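Local structure of aminodeoxyfutalosine deaminase (Deinococcus radiodurans, 2IMR) at residues R314-G319 with A343-E348; A386-G391 with F412-S417; E157-L162 with L206-S211; V66-H71 with R77-A82; H194-R199 with S227-G232. The protein catalyses the zinc-dependent deamination of aminodeoxyfutalosine to futalosine in menaquinone biosynthesis, and more weakly deaminates adenosine, 5'-methylthioadenosine and related nucleosides. All coordinates share one frame; numbering follows the deposited sequence.

Interaction 1: R314-G319 with A343-E348; sequences RVARAG and AAAGVE
Val347 and Ala316 make the close part of this contact. Val347 CG2 lies 3.9 Å from Ala316 CB, and the CA atoms of these two residues are the closest CA pair between the segments, 5.5 Å apart. The other branch, Val347 CG1, stands anti to the backbone N (chi1 179°) and meets Val315 CG1 at 4.0 Å, the two valines crossing at about a right angle. Both valines are buried, and Val315 also packs against Val286 of helix 285-292 and against Met304. The setting is the outer helical layer of the amidohydrolase barrel: helix 309-318 leads to strand 322-324, helix 339-344 to the adjacent parallel strand 349-351, and Glu348 is hydrogen-bonded through its backbone to Val322. Helix 339-344 is closed by a Schellman motif at Gly346, whose N donates to Ala343 O at 2.9 Å. The positive phi there (80°) turns the chain so that Val347 comes back over the neighbouring helix. Packing is looser toward solvent. Ala316 CB sits 3.8 Å from Ala345 O, but Ala316 CB and Ala345 CB are 4.5 Å apart, and no hydrogen bond crosses between the segments. The arginines of the helix lead away from the contact, Arg314 and Arg317 both forming salt bridges with Asp290, while Arg314 NE also pairs with Asp310.

Interaction 2: A386-G391 with F412-S417; sequences AAVKGG and FRWELS
This is a buried, purely apolar contact in which the indole of Trp414, from the chain's C-terminal tail, presses its edge against Ala387 and Val388 of helix 380-395. The outer rim of the six-membered ring does the touching: Trp414 CZ2 is 4.1 Å from Val388 CG2, and Trp414 CH2 is 4.3 Å from Ala387 CB. Both methyls lie near the plane of the indole, not over a face. Trp414 CG is anti to its carbonyl carbon (chi1 -69°), which sends the ring out from the short 3-10 turn 414-416 toward the helix. The ring is held on other sides as well: NE1 donates to Ala92 O, Arg365 makes a cation-pi contact, and Val368 packs against it. The helix has a wider pi-type turn here, with Gly391 N bonded to Ala386 O at 3.0 Å. Beyond the tryptophan, Arg413 grips Glu415 side-on, Arg413 NE and Arg413 NH2 both reaching Glu415 OE2 at 2.9 Å nearly in the guanidinium plane. Backbone bonds from Phe412 to Ala92 and from Trp414 to Val90 tie the tail to the chain entering the barrel, as expected of an amidohydrolase whose C-terminal end returns to the junction between barrel and small beta domain.

Interaction 3: E157-L162 with L206-S211; sequences EVMDAL and LRLGLS
Met159 and Leu208 meet beside a flat group, the indole of Trp198 on helix 184-199, which packs against both: Met159 CG lies over one face of the ring, while the other face is turned to the backbone of the tryptophan's own helix. The main apolar touch is between ends of side chains: Met159 CE reaches Leu208 CD1 at 3.5 Å, tighter than usual for two methyls, with Met159 SD 4.1 Å from Leu208 CD1. Met159 leaves the helix with CG anti to the backbone N (chi1 -178°), then bends at chi2 (67°) and again at chi3 (88°). This double bend turns the methyl toward the strand, and the methionine side chain crosses that of Leu208 at about a right angle. Farther along, Leu162 O lies 3.5 Å from the methyl Leu206 CD2. Helix 156-163 lies outside the parallel strands of the barrel, and strand 206-212 is two places over from strand 149-153, with 170-176 between. Met159 and Leu162 also touch strand 149-153, through Val153 and Asp151. Strand 206-212 is joined to its neighbour by backbone bonds from Arg207 and Gly209 to Leu172. Since all four touching residues are buried and no hydrogen bond crosses, the segments are held together by dispersion and by exclusion of water; the fit probably rests on shape, and the flexible thioether can adapt to it.

Interaction 4: V66-H71 with R77-A82; sequences VAAAGH and RQYPHA
Tyr79 turns its side chain toward Ala67 and Ala68 with CG anti to its carbonyl carbon (chi1 -55°) and the ring nearly perpendicular to the CA-CB-CG plane (chi2 83°). In strand 65-70 the deciding angles are in the backbone: Ala67 has helix-like values and Ala68 is fully extended, and together they form a classic beta bulge opposite Val60. The bulge puts both methyls on the same side of the strand, where successive residues of a regular strand would face opposite ways, and the phenol meets the pair. Strand 65-70 is an outermost strand of the four-stranded mixed sheet of the small beta domain, to which the C-terminal part of the chain also contributes. Helix 72-78 then carries the chain to strand 83-86 at the other margin, parallel to it, in a beta-alpha-beta crossover that skips two strands. His71 is the N-cap residue of that helix, with NE2 bonded to Asp73 OD1, while Tyr79 follows its last residue and opens a type I turn ending at Ala82. From there the ring reaches back across the sheet, also touching Val60 and Pro38 of the two intervening strands. Its approach to the alanines is oblique, the hydroxyl end leading. The contact lies at the surface, far from the zinc, with no hydrogen bond between the segments. Ala68 CB is 4.4 Å from Tyr79 CE1 and Ala67 CB 4.3 Å from Tyr79 CZ, while Tyr79 OH comes nearest to both methyls, 3.8 Å from Ala67 CB and 4.0 Å from Ala68 CB.

Interaction 5: H194-R199 with S227-G232; sequences HLERWR and SDYAAG
Tyr229 carries the apolar contact, laying its ring beside Leu195. Tyr229 CE2 is 3.9 Å from Leu195 CD1, and the two side chains slide past each other in opposite directions, the methyl coming obliquely to the ring. Tyr229 CG stands anti to the backbone N (chi1 180°), which carries the phenol across to the other helix. Phe188 also meets the tyrosine ring edge-to-face. At the polar end, Tyr229 OH rests 3.5 Å from Glu196 CG, against the aliphatic part of that extended chain. Glu196 OE2 is 4.1 Å away from the hydroxyl and the pair is not a hydrogen bond; the carboxylate and ring planes are 59° apart. These helices, 184-199 and 220-233, are successive outer helices of the amidohydrolase barrel, with strand 206-212 between them in the chain, and Leu195 faces inward to touch Leu208 and Leu210 of that strand. Arg197, Trp198 and Arg199 bond outside the contact. Arg197 NH2 and Trp198 NE1 both bind Asp160 OD1, which brings these two donors within 3.0 Å of each other. Arg199 NE forms a salt bridge with Glu202, and its NH2 donates to Glu233 O just past the other segment. Among flat groups, one face of the Trp198 indole takes His194 O, 3.1 Å above the plane and offset toward the rim, and Phe174 meets the ring edge-to-face.

How the interactions relate
Interactions 3 and 5 are interlocked: their segments alternate along the chain, their centres lie about 12 Å apart, and Met159 CG packs 3.5 Å from Trp198 CE2. They are also the two nearest the active site. The side chain of Leu162 is about 13 Å from the zinc, and those of Met159 and Leu195 are about 8 and 10 Å from that of Glu175, predicted to bind the substrate. Interaction 1 lies in another part of the barrel's helical layer and touches interaction 2 where Glu348 CD meets Gly390 CA at 4.1 Å. Interaction 2 approaches interaction 4, in the small domain, to about 6 Å between nearest atoms, whereas interactions 4 and 5 have centres about 49 Å apart.

Interaction 1: R314-G319 with A343-E348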
# COMPACT_ATOMS: atom_id res chain seq x y z
N ARG A 314 -14.69 11.26 -7.12
CA ARG A 314 -14.58 10.30 -8.22
C ARG A 314 -14.08 8.95 -7.71
O ARG A 314 -14.56 7.89 -8.14
CB ARG A 314 -13.62 10.83 -9.30
CG ARG A 314 -14.11 12.08 -10.02
CD ARG A 314 -13.06 12.61 -10.99
NE ARG A 314 -13.52 13.78 -11.74
CZ ARG A 314 -14.30 13.73 -12.82
NH1 ARG A 314 -14.72 12.57 -13.29
NH2 ARG A 314 -14.66 14.85 -13.42
N VAL A 315 -13.13 8.98 -6.79
CA VAL A 315 -12.58 7.75 -6.21
C VAL A 315 -13.64 7.01 -5.42
O VAL A 315 -13.77 5.78 -5.52
CB VAL A 315 -11.38 8.08 -5.28
CG1 VAL A 315 -10.94 6.84 -4.52
CG2 VAL A 315 -10.23 8.63 -6.10
N ALA A 316 -14.40 7.75 -4.62
CA ALA A 316 -15.47 7.17 -3.81
C ALA A 316 -16.53 6.51 -4.69
O ALA A 316 -16.98 5.40 -4.41
CB ALA A 316 -16.09 8.24 -2.94
N ARG A 317 -16.93 7.20 -5.76
CA ARG A 317 -17.94 6.70 -6.68
C ARG A 317 -17.51 5.39 -7.34
O ARG A 317 -18.31 4.47 -7.50
CB ARG A 317 -18.22 7.74 -7.77
CG ARG A 317 -19.11 7.25 -8.90
CD ARG A 317 -19.46 8.37 -9.87
NE ARG A 317 -18.29 8.97 -10.50
CZ ARG A 317 -18.35 9.93 -11.41
NH1 ARG A 317 -19.53 10.39 -11.80
NH2 ARG A 317 -17.24 10.43 -11.94
N ALA A 318 -16.23 5.31 -7.71
CA ALA A 318 -15.69 4.13 -8.37
C ALA A 318 -15.51 2.95 -7.42
O ALA A 318 -15.43 1.80 -7.86
CB ALA A 318 -14.37 4.47 -9.04
N GLY A 319 -15.44 3.23 -6.13
CA GLY A 319 -15.25 2.16 -5.16
C GLY A 319 -13.80 1.70 -5.07
O GLY A 319 -13.53 0.55 -4.73
N ALA A 343 -11.58 9.51 4.60
CA ALA A 343 -12.41 8.78 5.55
C ALA A 343 -13.84 9.30 5.50
O ALA A 343 -14.79 8.52 5.46
CB ALA A 343 -11.84 8.94 6.95
N ALA A 344 -13.99 10.62 5.49
CA ALA A 344 -15.30 11.25 5.44
C ALA A 344 -16.04 10.86 4.16
O ALA A 344 -17.27 10.72 4.16
CB ALA A 344 -15.16 12.76 5.53
N ALA A 345 -15.30 10.67 3.07
CA ALA A 345 -15.90 10.29 1.79
C ALA A 345 -16.23 8.80 1.73
O ALA A 345 -16.84 8.33 0.77
CB ALA A 345 -14.96 10.67 0.64
N GLY A 346 -15.81 8.07 2.76
CA GLY A 346 -16.08 6.65 2.82
C GLY A 346 -15.18 5.77 1.99
O GLY A 346 -15.54 4.64 1.65
N VAL A 347 -14.00 6.27 1.67
CA VAL A 347 -13.03 5.52 0.87
C VAL A 347 -12.21 4.60 1.78
O VAL A 347 -11.74 5.03 2.83
CB VAL A 347 -12.08 6.48 0.12
CG1 VAL A 347 -11.07 5.69 -0.69
CG2 VAL A 347 -12.90 7.40 -0.78
N GLU A 348 -12.08 3.34 1.38
CA GLU A 348 -11.31 2.36 2.15
C GLU A 348 -9.83 2.72 2.07
O GLU A 348 -9.27 2.85 0.98
CB GLU A 348 -11.53 0.96 1.57
CG GLU A 348 -10.75 -0.15 2.27
CD GLU A 348 -11.19 -0.39 3.70
OE1 GLU A 348 -11.02 0.52 4.54
OE2 GLU A 348 -11.71 -1.49 3.98

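Interaction 2: A386-G391 with F412-S417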
# COMPACT_ATOMS: atom_id res chain seq x y z
N ALA A 386 -7.31 0.24 9.63
CA ALA A 386 -6.75 0.38 8.29
C ALA A 386 -5.52 -0.51 8.12
O ALA A 386 -5.38 -1.20 7.11
CB ALA A 386 -6.38 1.84 8.03
N ALA A 387 -4.63 -0.47 9.10
CA ALA A 387 -3.40 -1.26 9.04
C ALA A 387 -3.67 -2.74 8.88
O ALA A 387 -2.98 -3.43 8.13
CB ALA A 387 -2.56 -1.02 10.30
N VAL A 388 -4.69 -3.23 9.58
CA VAL A 388 -5.02 -4.65 9.53
C VAL A 388 -6.10 -5.03 8.52
O VAL A 388 -5.81 -5.73 7.54
CB VAL A 388 -5.45 -5.15 10.93
CG1 VAL A 388 -5.78 -6.63 10.87
CG2 VAL A 388 -4.35 -4.89 11.94
N LYS A 389 -7.33 -4.58 8.74
CA LYS A 389 -8.42 -4.92 7.84
C LYS A 389 -8.33 -4.22 6.49
O LYS A 389 -8.54 -4.85 5.45
CB LYS A 389 -9.77 -4.59 8.48
CG LYS A 389 -10.97 -5.01 7.63
CD LYS A 389 -10.96 -6.52 7.37
CE LYS A 389 -12.15 -6.95 6.53
NZ LYS A 389 -12.21 -8.43 6.33
N GLY A 390 -8.01 -2.93 6.50
CA GLY A 390 -7.89 -2.20 5.25
C GLY A 390 -6.90 -2.89 4.32
O GLY A 390 -7.20 -3.13 3.15
N GLY A 391 -5.72 -3.20 4.84
CA GLY A 391 -4.70 -3.86 4.03
C GLY A 391 -5.10 -5.23 3.54
O GLY A 391 -4.82 -5.60 2.39
N PHE A 412 0.13 -10.60 18.70
CA PHE A 412 -1.00 -9.66 18.79
C PHE A 412 -0.65 -8.45 19.64
O PHE A 412 -1.33 -7.44 19.60
CB PHE A 412 -2.22 -10.36 19.40
CG PHE A 412 -2.74 -11.51 18.60
CD1 PHE A 412 -3.48 -12.52 19.20
CD2 PHE A 412 -2.51 -11.57 17.23
CE1 PHE A 412 -3.98 -13.58 18.46
CE2 PHE A 412 -3.01 -12.63 16.47
CZ PHE A 412 -3.75 -13.64 17.09
N ARG A 413 0.41 -8.58 20.42
CA ARG A 413 0.85 -7.51 21.30
C ARG A 413 1.97 -6.74 20.58
O ARG A 413 3.15 -7.08 20.69
CB ARG A 413 1.34 -8.13 22.61
CG ARG A 413 1.54 -7.17 23.75
CD ARG A 413 1.60 -7.95 25.08
NE ARG A 413 2.09 -7.11 26.15
CZ ARG A 413 2.13 -7.46 27.43
NH1 ARG A 413 1.70 -8.66 27.81
NH2 ARG A 413 2.61 -6.61 28.33
N TRP A 414 1.59 -5.69 19.85
CA TRP A 414 2.54 -4.90 19.07
C TRP A 414 3.76 -4.35 19.81
O TRP A 414 4.83 -4.22 19.21
CB TRP A 414 1.81 -3.76 18.37
CG TRP A 414 0.88 -4.20 17.28
CD1 TRP A 414 0.38 -5.46 17.08
CD2 TRP A 414 0.31 -3.38 16.25
NE1 TRP A 414 -0.46 -5.48 16.00
CE2 TRP A 414 -0.53 -4.21 15.47
CE3 TRP A 414 0.42 -2.03 15.92
CZ2 TRP A 414 -1.25 -3.73 14.37
CZ3 TRP A 414 -0.30 -1.54 14.82
CH2 TRP A 414 -1.12 -2.40 14.06
N GLU A 415 3.62 -4.04 21.09
CA GLU A 415 4.75 -3.50 21.85
C GLU A 415 5.93 -4.47 21.96
O GLU A 415 7.04 -4.06 22.33
CB GLU A 415 4.32 -3.08 23.26
CG GLU A 415 4.07 -4.26 24.19
CD GLU A 415 4.03 -3.87 25.65
OE1 GLU A 415 4.67 -2.86 26.03
OE2 GLU A 415 3.39 -4.59 26.44
N LEU A 416 5.70 -5.73 21.62
CA LEU A 416 6.76 -6.75 21.71
C LEU A 416 7.36 -7.15 20.36
O LEU A 416 8.16 -8.09 20.27
CB LEU A 416 6.20 -8.01 22.38
CG LEU A 416 5.43 -7.82 23.69
CD1 LEU A 416 4.87 -9.16 24.16
CD2 LEU A 416 6.34 -7.23 24.75
N SER A 417 6.98 -6.42 19.31
CA SER A 417 7.45 -6.70 17.96
C SER A 417 8.97 -6.65 17.80
O SER A 417 9.61 -5.70 18.24
CB SER A 417 6.80 -5.74 16.97
OG SER A 417 7.17 -6.05 15.64

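Interaction 3: E157-L162 with L206-S211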
# COMPACT_ATOMS: atom_id res chain seq x y z
N GLU A 157 12.67 -12.25 -12.70
CA GLU A 157 13.31 -13.28 -11.89
C GLU A 157 12.94 -13.14 -10.41
O GLU A 157 12.94 -14.12 -9.67
CB GLU A 157 14.83 -13.24 -12.07
CG GLU A 157 15.28 -13.96 -13.33
CD GLU A 157 16.79 -14.05 -13.46
OE1 GLU A 157 17.46 -14.38 -12.46
OE2 GLU A 157 17.30 -13.81 -14.57
N VAL A 158 12.63 -11.92 -9.99
CA VAL A 158 12.23 -11.69 -8.61
C VAL A 158 10.83 -12.27 -8.45
O VAL A 158 10.54 -12.93 -7.45
CB VAL A 158 12.24 -10.18 -8.26
CG1 VAL A 158 11.45 -9.92 -6.98
CG2 VAL A 158 13.67 -9.72 -8.10
N MET A 159 9.96 -12.05 -9.44
CA MET A 159 8.61 -12.60 -9.37
C MET A 159 8.70 -14.12 -9.27
O MET A 159 7.99 -14.74 -8.48
CB MET A 159 7.79 -12.21 -10.60
CG MET A 159 6.35 -12.73 -10.55
SD MET A 159 5.33 -11.97 -9.25
CE MET A 159 4.70 -10.50 -10.13
N ASP A 160 9.58 -14.72 -10.07
CA ASP A 160 9.74 -16.17 -10.04
C ASP A 160 10.06 -16.63 -8.61
O ASP A 160 9.47 -17.59 -8.11
CB ASP A 160 10.88 -16.63 -10.96
CG ASP A 160 10.54 -16.47 -12.44
OD1 ASP A 160 9.35 -16.54 -12.81
OD2 ASP A 160 11.49 -16.28 -13.24
N ALA A 161 11.00 -15.94 -7.97
CA ALA A 161 11.42 -16.29 -6.62
C ALA A 161 10.35 -16.05 -5.55
O ALA A 161 10.09 -16.92 -4.73
CB ALA A 161 12.69 -15.52 -6.26
N LEU A 162 9.75 -14.86 -5.56
CA LEU A 162 8.74 -14.54 -4.55
C LEU A 162 7.48 -15.37 -4.67
O LEU A 162 6.86 -15.75 -3.67
CB LEU A 162 8.39 -13.05 -4.62
CG LEU A 162 9.57 -12.10 -4.38
CD1 LEU A 162 9.09 -10.66 -4.41
CD2 LEU A 162 10.22 -12.42 -3.04
N LEU A 206 -1.42 -16.24 -2.05
CA LEU A 206 -0.43 -15.40 -2.71
C LEU A 206 -0.82 -15.30 -4.18
O LEU A 206 -0.54 -16.21 -4.97
CB LEU A 206 0.97 -16.01 -2.58
CG LEU A 206 2.16 -15.15 -3.01
CD1 LEU A 206 2.20 -13.87 -2.19
CD2 LEU A 206 3.45 -15.95 -2.83
N ARG A 207 -1.47 -14.20 -4.54
CA ARG A 207 -1.95 -14.01 -5.90
C ARG A 207 -1.15 -13.03 -6.74
O ARG A 207 -0.44 -12.16 -6.23
CB ARG A 207 -3.41 -13.58 -5.87
CG ARG A 207 -3.60 -12.27 -5.16
CD ARG A 207 -5.06 -11.86 -5.09
NE ARG A 207 -5.16 -10.51 -4.53
CZ ARG A 207 -6.30 -9.87 -4.31
NH1 ARG A 207 -7.46 -10.44 -4.61
NH2 ARG A 207 -6.27 -8.64 -3.81
N LEU A 208 -1.30 -13.16 -8.05
CA LEU A 208 -0.62 -12.30 -9.01
C LEU A 208 -1.45 -11.06 -9.29
O LEU A 208 -2.68 -11.13 -9.38
CB LEU A 208 -0.39 -13.06 -10.32
CG LEU A 208 0.24 -12.27 -11.46
CD1 LEU A 208 1.67 -11.87 -11.09
CD2 LEU A 208 0.24 -13.12 -12.73
N GLY A 209 -0.77 -9.92 -9.41
CA GLY A 209 -1.46 -8.68 -9.68
C GLY A 209 -0.75 -7.90 -10.78
O GLY A 209 0.24 -8.36 -11.33
N LEU A 210 -1.26 -6.71 -11.08
CA LEU A 210 -0.67 -5.89 -12.12
C LEU A 210 -0.52 -4.46 -11.63
O LEU A 210 -1.39 -3.94 -10.93
CB LEU A 210 -1.56 -5.93 -13.36
CG LEU A 210 -1.03 -5.40 -14.69
CD1 LEU A 210 0.28 -6.10 -15.06
CD2 LEU A 210 -2.10 -5.64 -15.76
N SER A 211 0.58 -3.82 -11.99
CA SER A 211 0.77 -2.46 -11.55
C SER A 211 1.26 -1.47 -12.59
O SER A 211 2.46 -1.38 -12.84
CB SER A 211 1.73 -2.42 -10.36
OG SER A 211 1.99 -1.08 -9.99

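Interaction 4: V66-H71 with R77-A82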
# COMPACT_ATOMS: atom_id res chain seq x y z
N VAL A 66 -7.54 -17.06 24.70
CA VAL A 66 -8.31 -15.84 24.89
C VAL A 66 -9.66 -16.17 25.51
O VAL A 66 -10.41 -16.99 24.99
CB VAL A 66 -8.54 -15.11 23.55
CG1 VAL A 66 -9.38 -13.87 23.78
CG2 VAL A 66 -7.21 -14.74 22.91
N ALA A 67 -9.98 -15.53 26.63
CA ALA A 67 -11.25 -15.77 27.29
C ALA A 67 -12.29 -14.82 26.73
O ALA A 67 -13.44 -15.20 26.48
CB ALA A 67 -11.12 -15.57 28.80
N ALA A 68 -11.87 -13.58 26.52
CA ALA A 68 -12.76 -12.56 25.99
C ALA A 68 -11.94 -11.38 25.50
O ALA A 68 -10.81 -11.16 25.94
CB ALA A 68 -13.74 -12.11 27.07
N ALA A 69 -12.53 -10.61 24.59
CA ALA A 69 -11.86 -9.44 24.04
C ALA A 69 -12.90 -8.37 23.77
O ALA A 69 -13.90 -8.62 23.09
CB ALA A 69 -11.13 -9.80 22.75
N GLY A 70 -12.67 -7.19 24.33
CA GLY A 70 -13.60 -6.08 24.15
C GLY A 70 -13.18 -4.90 25.00
O GLY A 70 -11.99 -4.67 25.21
N HIS A 71 -14.16 -4.15 25.49
CA HIS A 71 -13.86 -3.00 26.33
C HIS A 71 -13.38 -3.50 27.68
O HIS A 71 -13.95 -4.44 28.24
CB HIS A 71 -15.10 -2.12 26.51
CG HIS A 71 -14.82 -0.84 27.23
ND1 HIS A 71 -14.66 0.36 26.57
CD2 HIS A 71 -14.59 -0.58 28.54
CE1 HIS A 71 -14.34 1.30 27.44
NE2 HIS A 71 -14.29 0.75 28.64
N ARG A 77 -15.25 -6.07 35.21
CA ARG A 77 -16.51 -6.39 35.86
C ARG A 77 -16.85 -7.87 35.69
O ARG A 77 -17.53 -8.45 36.53
CB ARG A 77 -17.63 -5.52 35.29
N GLN A 78 -16.37 -8.46 34.61
CA GLN A 78 -16.62 -9.88 34.34
C GLN A 78 -15.58 -10.77 35.00
O GLN A 78 -15.85 -11.93 35.31
CB GLN A 78 -16.63 -10.13 32.83
CG GLN A 78 -17.66 -9.33 32.07
CD GLN A 78 -17.49 -9.44 30.57
OE1 GLN A 78 -17.62 -10.53 30.00
NE2 GLN A 78 -17.19 -8.32 29.92
N TYR A 79 -14.39 -10.21 35.23
CA TYR A 79 -13.30 -10.95 35.86
C TYR A 79 -12.67 -10.07 36.94
O TYR A 79 -11.61 -9.48 36.73
CB TYR A 79 -12.23 -11.34 34.83
CG TYR A 79 -12.76 -12.11 33.64
CD1 TYR A 79 -13.35 -11.45 32.56
CD2 TYR A 79 -12.70 -13.50 33.61
CE1 TYR A 79 -13.86 -12.17 31.47
CE2 TYR A 79 -13.20 -14.23 32.54
CZ TYR A 79 -13.78 -13.56 31.47
OH TYR A 79 -14.26 -14.28 30.41
N PRO A 80 -13.31 -9.97 38.11
CA PRO A 80 -12.81 -9.14 39.22
C PRO A 80 -11.52 -9.64 39.88
O PRO A 80 -10.81 -8.87 40.52
CB PRO A 80 -13.98 -9.12 40.19
CG PRO A 80 -14.60 -10.47 39.99
CD PRO A 80 -14.60 -10.59 38.48
N HIS A 81 -11.22 -10.93 39.73
CA HIS A 81 -10.02 -11.49 40.33
C HIS A 81 -8.85 -11.54 39.36
O HIS A 81 -7.73 -11.89 39.73
CB HIS A 81 -10.31 -12.89 40.88
CG HIS A 81 -11.25 -12.90 42.05
ND1 HIS A 81 -12.50 -12.32 42.00
CD2 HIS A 81 -11.11 -13.39 43.30
CE1 HIS A 81 -13.09 -12.46 43.17
NE2 HIS A 81 -12.27 -13.11 43.98
N ALA A 82 -9.10 -11.17 38.11
CA ALA A 82 -8.06 -11.17 37.09
C ALA A 82 -7.03 -10.08 37.35
O ALA A 82 -7.39 -8.92 37.59
CB ALA A 82 -8.69 -10.98 35.71

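Interaction 5: H194-R199 with S227-G232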
# COMPACT_ATOMS: atom_id res chain seq x y z
N HIS A 194 4.04 -12.95 -19.66
CA HIS A 194 4.59 -13.22 -18.33
C HIS A 194 3.46 -13.53 -17.35
O HIS A 194 3.53 -14.49 -16.58
CB HIS A 194 5.37 -12.00 -17.82
CG HIS A 194 6.75 -11.88 -18.37
ND1 HIS A 194 7.78 -12.71 -17.99
CD2 HIS A 194 7.28 -11.01 -19.26
CE1 HIS A 194 8.89 -12.36 -18.62
NE2 HIS A 194 8.61 -11.33 -19.40
N LEU A 195 2.43 -12.68 -17.36
CA LEU A 195 1.29 -12.84 -16.47
C LEU A 195 0.58 -14.19 -16.65
O LEU A 195 0.23 -14.84 -15.66
CB LEU A 195 0.30 -11.70 -16.69
CG LEU A 195 0.84 -10.32 -16.30
CD1 LEU A 195 -0.11 -9.23 -16.75
CD2 LEU A 195 1.04 -10.26 -14.80
N GLU A 196 0.38 -14.60 -17.89
CA GLU A 196 -0.29 -15.87 -18.16
C GLU A 196 0.53 -17.03 -17.61
O GLU A 196 -0.01 -18.01 -17.10
CB GLU A 196 -0.51 -16.05 -19.66
CG GLU A 196 -1.36 -14.96 -20.29
CD GLU A 196 -1.66 -15.20 -21.75
OE1 GLU A 196 -0.72 -15.55 -22.51
OE2 GLU A 196 -2.83 -15.04 -22.15
N ARG A 197 1.85 -16.91 -17.71
CA ARG A 197 2.76 -17.94 -17.22
C ARG A 197 2.67 -18.03 -15.70
O ARG A 197 2.50 -19.11 -15.13
CB ARG A 197 4.19 -17.61 -17.65
CG ARG A 197 5.17 -18.76 -17.51
CD ARG A 197 6.61 -18.32 -17.76
NE ARG A 197 7.11 -17.48 -16.68
CZ ARG A 197 8.39 -17.14 -16.51
NH1 ARG A 197 9.31 -17.57 -17.36
NH2 ARG A 197 8.74 -16.38 -15.49
N TRP A 198 2.78 -16.88 -15.03
CA TRP A 198 2.74 -16.84 -13.57
C TRP A 198 1.38 -17.20 -12.98
O TRP A 198 1.31 -17.75 -11.88
CB TRP A 198 3.16 -15.46 -13.07
CG TRP A 198 4.62 -15.15 -13.29
CD1 TRP A 198 5.67 -16.01 -13.15
CD2 TRP A 198 5.18 -13.88 -13.67
NE1 TRP A 198 6.85 -15.36 -13.42
CE2 TRP A 198 6.58 -14.05 -13.74
CE3 TRP A 198 4.63 -12.62 -13.95
CZ2 TRP A 198 7.45 -13.01 -14.08
CZ3 TRP A 198 5.50 -11.58 -14.30
CH2 TRP A 198 6.89 -11.78 -14.36
N ARG A 199 0.30 -16.87 -13.69
CA ARG A 199 -1.04 -17.15 -13.20
C ARG A 199 -1.24 -18.64 -12.90
O ARG A 199 -2.05 -19.01 -12.06
CB ARG A 199 -2.09 -16.68 -14.21
CG ARG A 199 -3.49 -16.49 -13.62
CD ARG A 199 -3.47 -15.43 -12.53
NE ARG A 199 -4.77 -15.22 -11.89
CZ ARG A 199 -5.86 -14.80 -12.52
NH1 ARG A 199 -5.83 -14.54 -13.82
NH2 ARG A 199 -6.98 -14.61 -11.83
N SER A 227 -5.64 -2.19 -17.63
CA SER A 227 -6.79 -2.22 -16.73
C SER A 227 -7.90 -3.12 -17.25
O SER A 227 -8.51 -3.86 -16.48
CB SER A 227 -7.32 -0.80 -16.44
OG SER A 227 -7.64 -0.08 -17.61
N ASP A 228 -8.16 -3.08 -18.56
CA ASP A 228 -9.20 -3.93 -19.14
C ASP A 228 -8.81 -5.39 -18.98
O ASP A 228 -9.64 -6.23 -18.62
CB ASP A 228 -9.39 -3.62 -20.63
CG ASP A 228 -10.10 -2.30 -20.87
OD1 ASP A 228 -10.59 -1.68 -19.90
OD2 ASP A 228 -10.19 -1.88 -22.05
N TYR A 229 -7.55 -5.70 -19.26
CA TYR A 229 -7.06 -7.07 -19.13
C TYR A 229 -7.23 -7.57 -17.70
O TYR A 229 -7.80 -8.63 -17.47
CB TYR A 229 -5.58 -7.15 -19.52
CG TYR A 229 -5.00 -8.54 -19.41
CD1 TYR A 229 -5.34 -9.54 -20.33
CD2 TYR A 229 -4.12 -8.87 -18.38
CE1 TYR A 229 -4.82 -10.83 -20.22
CE2 TYR A 229 -3.59 -10.16 -18.26
CZ TYR A 229 -3.95 -11.13 -19.19
OH TYR A 229 -3.44 -12.40 -19.08
N ALA A 230 -6.75 -6.79 -16.74
CA ALA A 230 -6.85 -7.16 -15.33
C ALA A 230 -8.29 -7.31 -14.87
O ALA A 230 -8.63 -8.25 -14.15
CB ALA A 230 -6.13 -6.13 -14.46
N ALA A 231 -9.14 -6.37 -15.27
CA ALA A 231 -10.55 -6.40 -14.89
C ALA A 231 -11.19 -7.68 -15.42
O ALA A 231 -11.94 -8.36 -14.72
CB ALA A 231 -11.26 -5.18 -15.46
N GLY A 232 -10.87 -8.02 -16.67
CA GLY A 232 -11.43 -9.21 -17.28
C GLY A 232 -10.90 -10.51 -16.72
O GLY A 232 -11.65 -11.49 -16.63